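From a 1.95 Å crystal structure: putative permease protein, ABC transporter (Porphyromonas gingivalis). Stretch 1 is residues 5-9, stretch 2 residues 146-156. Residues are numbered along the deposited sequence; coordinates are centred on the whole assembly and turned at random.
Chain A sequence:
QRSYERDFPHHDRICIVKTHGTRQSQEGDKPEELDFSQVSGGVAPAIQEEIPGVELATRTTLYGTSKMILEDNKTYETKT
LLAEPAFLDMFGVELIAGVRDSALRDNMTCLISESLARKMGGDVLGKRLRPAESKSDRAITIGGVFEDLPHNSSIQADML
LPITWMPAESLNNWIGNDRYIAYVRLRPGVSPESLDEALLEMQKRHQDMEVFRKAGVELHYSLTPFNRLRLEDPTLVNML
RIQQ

Stretch 1, residues 5-9: ERDFP
Stretch 2 (146-156) FEDLPHNSSIQ

Two irregular segments of one chain, at least 141 residues apart in sequence wherever they touch, pack here without helix or strand pairing, burying 403 Å² in total. Stretch 1 is extended through residues 6 to 9, with phi between -63° and -75° and psi between 135° and 159°. Residues 147 to 151 of stretch 2 are similarly extended, phi -57° to -74° and psi 137° to 167°; Asn152 then turns the chain at 54°/40°. The closest CA atoms in register are those of Glu5 and Pro150, 5.9 Å apart, and Pro150, buried, is touched by Glu5, Arg6 and Phe8 alike.

Glu5 points its CA-to-CB bond toward stretch 2. With chi1 m (-55°), chi2 at -113° and chi3 at 113°, its carboxylate accepts a hydrogen bond from the backbone: His151 N to Glu5 OE2 is 2.3 Å, with an N-H...O angle of 154°. That distance is very short for such a bond and should be read with caution. The same oxygen, Glu5 OE2, lies 3.1 Å from Pro150 CA. A long acidic side chain suits this exposed position because it can reach an amide while remaining open to solvent. The His151 imidazole is not modelled, so only its backbone and CB can be described.

The CA-to-CB bond of Arg6 points sideways, but the end of the side chain comes nearer through chi1 p (41°), chi2 t (174°), chi3 -117° and chi4 -82°. The guanidinium meets Asp148 O near its plane, forming a weak hydrogen bond from Arg6 NH1 to Asp148 O at 3.3 Å and 143°. Pro150 CD lies over one face, 3.4 Å from Arg6 NH1. Glu147, whose CA-to-CB bond points toward stretch 1, adds a long salt bridge, Arg6 NH1 to Glu147 OE1 at 4.0 Å; the oxygen is well out of the guanidinium plane, so charge alone acts. Arginine thus combines a flat surface for proline with polar edges and a positive charge.

The CA-to-CB bond of Asp7 points away and the residue makes no contact, as befits an exposed carboxylate.

The CA-to-CB bond of Phe8 also points sideways, and chi1 m (-68°) with chi2 -44° brings its buried ring to stretch 2. Phe8 CE1 lies 3.8 Å from Pro150 CG, and Phe8 CE2 lies 4.1 Å from Ile155 CD1. The proline ring is C-gamma exo; Ile155 is m,t (-56°, 180°). These apolar groups suit a water-poor pocket. Nearby, Ser153 (chi1 t, 165°) uses Ser153 OG to accept a weak hydrogen bond from Ile155 N at 3.3 Å.

Pro9 continues the extended path beyond reach.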

ATOM      1  N   GLU A   5     -32.299  13.253   5.835  1.00 27.14           N
ATOM      2  CA  GLU A   5     -30.988  12.697   6.184  1.00 27.68           C
ATOM      3  C   GLU A   5     -30.393  13.183   7.504  1.00 26.65           C
ATOM      4  O   GLU A   5     -30.489  14.322   7.871  1.00 26.93           O
ATOM      5  CB  GLU A   5     -30.002  12.842   5.043  1.00 27.77           C
ATOM      6  CG  GLU A   5     -30.546  12.230   3.809  1.00 30.75           C
ATOM      7  CD  GLU A   5     -29.799  11.038   3.370  1.00 31.80           C
ATOM      8  OE1 GLU A   5     -30.319   9.934   3.397  1.00 32.91           O
ATOM      9  OE2 GLU A   5     -28.685  11.228   2.971  1.00 33.21           O
ATOM     10  N   ARG A   6     -29.788  12.256   8.206  1.00 25.60           N
ATOM     11  CA  ARG A   6     -29.230  12.532   9.480  1.00 24.06           C
ATOM     12  C   ARG A   6     -28.044  13.451   9.450  1.00 22.85           C
ATOM     13  O   ARG A   6     -27.259  13.425   8.552  1.00 22.06           O
ATOM     14  CB  ARG A   6     -28.855  11.212  10.160  1.00 24.96           C
ATOM     15  CG  ARG A   6     -28.217  10.154   9.305  1.00 25.91           C
ATOM     16  CD  ARG A   6     -27.764   8.946  10.152  1.00 27.35           C
ATOM     17  NE  ARG A   6     -26.321   8.732  10.132  1.00 25.18           N
ATOM     18  CZ  ARG A   6     -25.696   8.089   9.163  1.00 28.36           C
ATOM     19  NH1 ARG A   6     -26.409   7.604   8.145  1.00 28.80           N
ATOM     20  NH2 ARG A   6     -24.375   7.940   9.209  1.00 24.26           N
ATOM     21  N   ASP A   7     -27.941  14.264  10.474  1.00 21.40           N
ATOM     22  CA  ASP A   7     -26.721  14.905  10.831  1.00 21.01           C
ATOM     23  C   ASP A   7     -25.813  13.888  11.494  1.00 20.45           C
ATOM     24  O   ASP A   7     -26.269  13.024  12.168  1.00 19.72           O
ATOM     25  CB  ASP A   7     -26.964  15.996  11.826  1.00 21.18           C
ATOM     26  CG  ASP A   7     -27.886  17.050  11.325  1.00 22.33           C
ATOM     27  OD1 ASP A   7     -27.807  17.446  10.173  1.00 20.83           O
ATOM     28  OD2 ASP A   7     -28.685  17.494  12.136  1.00 25.73           O
ATOM     29  N   PHE A   8     -24.522  14.061  11.318  1.00 18.87           N
ATOM     30  CA  PHE A   8     -23.540  13.290  12.020  1.00 17.78           C
ATOM     31  C   PHE A   8     -23.577  13.689  13.506  1.00 18.04           C
ATOM     32  O   PHE A   8     -24.029  14.745  13.836  1.00 16.48           O
ATOM     33  CB  PHE A   8     -22.178  13.571  11.444  1.00 16.84           C
ATOM     34  CG  PHE A   8     -21.978  13.059  10.053  1.00 17.97           C
ATOM     35  CD1 PHE A   8     -22.403  11.811   9.681  1.00 15.90           C
ATOM     36  CD2 PHE A   8     -21.333  13.822   9.122  1.00 15.64           C
ATOM     37  CE1 PHE A   8     -22.199  11.350   8.423  1.00 15.10           C
ATOM     38  CE2 PHE A   8     -21.135  13.366   7.874  1.00 15.93           C
ATOM     39  CZ  PHE A   8     -21.570  12.133   7.520  1.00 17.00           C
ATOM     40  N   PRO A   9     -23.089  12.840  14.391  1.00 18.67           N
ATOM     41  CA  PRO A   9     -23.076  13.182  15.807  1.00 18.96           C
ATOM     42  C   PRO A   9     -22.200  14.391  16.092  1.00 19.14           C
ATOM     43  O   PRO A   9     -21.140  14.486  15.578  1.00 18.28           O
ATOM     44  CB  PRO A   9     -22.459  11.944  16.428  1.00 19.34           C
ATOM     45  CG  PRO A   9     -22.760  10.904  15.530  1.00 19.80           C
ATOM     46  CD  PRO A   9     -22.728  11.443  14.190  1.00 18.56           C
ATOM     47  N   PHE A 146     -23.488  -1.847   6.740  1.00 14.37           N
ATOM     48  CA  PHE A 146     -23.741  -0.574   7.371  1.00 15.09           C
ATOM     49  C   PHE A 146     -24.824   0.213   6.680  1.00 15.26           C
ATOM     50  O   PHE A 146     -25.006   0.120   5.515  1.00 15.96           O
ATOM     51  CB  PHE A 146     -22.477   0.271   7.532  1.00 14.67           C
ATOM     52  CG  PHE A 146     -21.836   0.695   6.237  1.00 15.83           C
ATOM     53  CD1 PHE A 146     -22.138   1.897   5.653  1.00 16.65           C
ATOM     54  CD2 PHE A 146     -20.919  -0.100   5.623  1.00 15.64           C
ATOM     55  CE1 PHE A 146     -21.554   2.269   4.484  1.00 17.18           C
ATOM     56  CE2 PHE A 146     -20.349   0.281   4.462  1.00 17.79           C
ATOM     57  CZ  PHE A 146     -20.665   1.464   3.899  1.00 17.44           C
ATOM     58  N   GLU A 147     -25.546   0.977   7.462  1.00 15.65           N
ATOM     59  CA  GLU A 147     -26.588   1.838   6.998  1.00 16.37           C
ATOM     60  C   GLU A 147     -25.976   2.843   6.041  1.00 16.11           C
ATOM     61  O   GLU A 147     -24.972   3.391   6.339  1.00 15.93           O
ATOM     62  CB  GLU A 147     -27.047   2.620   8.202  1.00 16.31           C
ATOM     63  CG  GLU A 147     -28.455   2.649   8.462  1.00 21.76           C
ATOM     64  CD  GLU A 147     -28.823   3.785   9.385  1.00 26.22           C
ATOM     65  OE1 GLU A 147     -29.179   4.868   8.914  1.00 27.90           O
ATOM     66  OE2 GLU A 147     -28.744   3.592  10.587  1.00 30.01           O
ATOM     67  N   ASP A 148     -26.621   3.111   4.923  1.00 16.54           N
ATOM     68  CA  ASP A 148     -26.024   3.939   3.912  1.00 16.47           C
ATOM     69  C   ASP A 148     -25.665   5.267   4.535  1.00 16.71           C
ATOM     70  O   ASP A 148     -26.370   5.796   5.330  1.00 15.07           O
ATOM     71  CB  ASP A 148     -26.973   4.200   2.769  1.00 17.08           C
ATOM     72  CG  ASP A 148     -27.271   2.998   1.953  1.00 18.47           C
ATOM     73  OD1 ASP A 148     -26.494   2.058   1.888  1.00 19.98           O
ATOM     74  OD2 ASP A 148     -28.318   3.001   1.345  1.00 21.19           O
ATOM     75  N   LEU A 149     -24.523   5.782   4.151  1.00 16.28           N
ATOM     76  CA  LEU A 149     -24.089   7.060   4.601  1.00 15.97           C
ATOM     77  C   LEU A 149     -24.995   8.130   3.989  1.00 15.56           C
ATOM     78  O   LEU A 149     -25.570   7.933   2.975  1.00 15.48           O
ATOM     79  CB  LEU A 149     -22.655   7.292   4.206  1.00 16.12           C
ATOM     80  CG  LEU A 149     -21.611   6.431   4.872  1.00 17.11           C
ATOM     81  CD1 LEU A 149     -20.345   6.485   4.154  1.00 18.16           C
ATOM     82  CD2 LEU A 149     -21.407   6.834   6.261  1.00 20.57           C
ATOM     83  N   PRO A 150     -25.092   9.267   4.622  1.00 14.82           N
ATOM     84  CA  PRO A 150     -25.984  10.298   4.130  1.00 14.86           C
ATOM     85  C   PRO A 150     -25.620  10.732   2.713  1.00 14.49           C
ATOM     86  O   PRO A 150     -24.489  10.816   2.390  1.00 14.86           O
ATOM     87  CB  PRO A 150     -25.731  11.430   5.098  1.00 15.08           C
ATOM     88  CG  PRO A 150     -25.324  10.798   6.297  1.00 14.96           C
ATOM     89  CD  PRO A 150     -24.613   9.571   5.962  1.00 14.89           C
ATOM     90  N   HIS A 151     -26.628  10.994   1.902  1.00 14.50           N
ATOM     91  CA  HIS A 151     -26.485  11.470   0.540  1.00 14.21           C
ATOM     92  C   HIS A 151     -26.059  12.935   0.461  1.00 13.81           C
ATOM     93  O   HIS A 151     -26.081  13.633   1.426  1.00 13.40           O
ATOM     94  CB  HIS A 151     -27.773  11.242  -0.240  1.00 14.90           C
ATOM     95  N   ASN A 152     -25.645  13.368  -0.713  1.00 13.75           N
ATOM     96  CA  ASN A 152     -25.241  14.727  -0.931  1.00 13.68           C
ATOM     97  C   ASN A 152     -24.180  15.134   0.069  1.00 14.44           C
ATOM     98  O   ASN A 152     -24.185  16.203   0.573  1.00 14.57           O
ATOM     99  CB  ASN A 152     -26.422  15.675  -0.910  1.00 13.12           C
ATOM    100  CG  ASN A 152     -27.335  15.484  -2.059  1.00 15.25           C
ATOM    101  OD1 ASN A 152     -28.502  15.481  -1.904  1.00 19.77           O
ATOM    102  ND2 ASN A 152     -26.804  15.314  -3.193  1.00 13.68           N
ATOM    103  N   SER A 153     -23.273  14.222   0.324  1.00 14.70           N
ATOM    104  CA  SER A 153     -22.225  14.411   1.284  1.00 15.41           C
ATOM    105  C   SER A 153     -20.868  14.021   0.719  1.00 15.30           C
ATOM    106  O   SER A 153     -20.775  13.153  -0.078  1.00 14.31           O
ATOM    107  CB  SER A 153     -22.564  13.620   2.540  1.00 15.28           C
ATOM    108  OG  SER A 153     -21.476  13.467   3.368  1.00 15.77           O
ATOM    109  N   SER A 154     -19.827  14.689   1.165  1.00 14.77           N
ATOM    110  CA  SER A 154     -18.468  14.413   0.744  1.00 15.18           C
ATOM    111  C   SER A 154     -17.970  13.020   1.156  1.00 15.50           C
ATOM    112  O   SER A 154     -17.068  12.515   0.588  1.00 16.09           O
ATOM    113  CB  SER A 154     -17.499  15.481   1.232  1.00 15.33           C
ATOM    114  OG  SER A 154     -17.564  15.637   2.597  1.00 15.07           O
ATOM    115  N   ILE A 155     -18.578  12.436   2.160  1.00 15.03           N
ATOM    116  CA  ILE A 155     -18.146  11.155   2.635  1.00 16.02           C
ATOM    117  C   ILE A 155     -18.965  10.097   1.939  1.00 16.39           C
ATOM    118  O   ILE A 155     -20.106   9.952   2.202  1.00 16.70           O
ATOM    119  CB  ILE A 155     -18.288  11.071   4.140  1.00 15.94           C
ATOM    120  CG1 ILE A 155     -17.527  12.218   4.790  1.00 16.35           C
ATOM    121  CG2 ILE A 155     -17.750   9.776   4.649  1.00 16.49           C
ATOM    122  CD1 ILE A 155     -17.578  12.256   6.203  1.00 16.71           C
ATOM    123  N   GLN A 156     -18.344   9.413   1.001  1.00 15.67           N
ATOM    124  CA  GLN A 156     -18.984   8.420   0.176  1.00 16.60           C
ATOM    125  C   GLN A 156     -18.229   7.096   0.134  1.00 17.14           C
ATOM    126  O   GLN A 156     -17.073   7.072  -0.130  1.00 18.19           O
ATOM    127  CB  GLN A 156     -19.125   8.952  -1.226  1.00 16.82           C
ATOM    128  CG  GLN A 156     -19.638  10.339  -1.275  1.00 18.37           C
ATOM    129  CD  GLN A 156     -19.621  10.920  -2.659  1.00 22.11           C
ATOM    130  OE1 GLN A 156     -19.456  10.224  -3.626  1.00 24.21           O
ATOM    131  NE2 GLN A 156     -19.793  12.215  -2.746  1.00 23.08           N
TER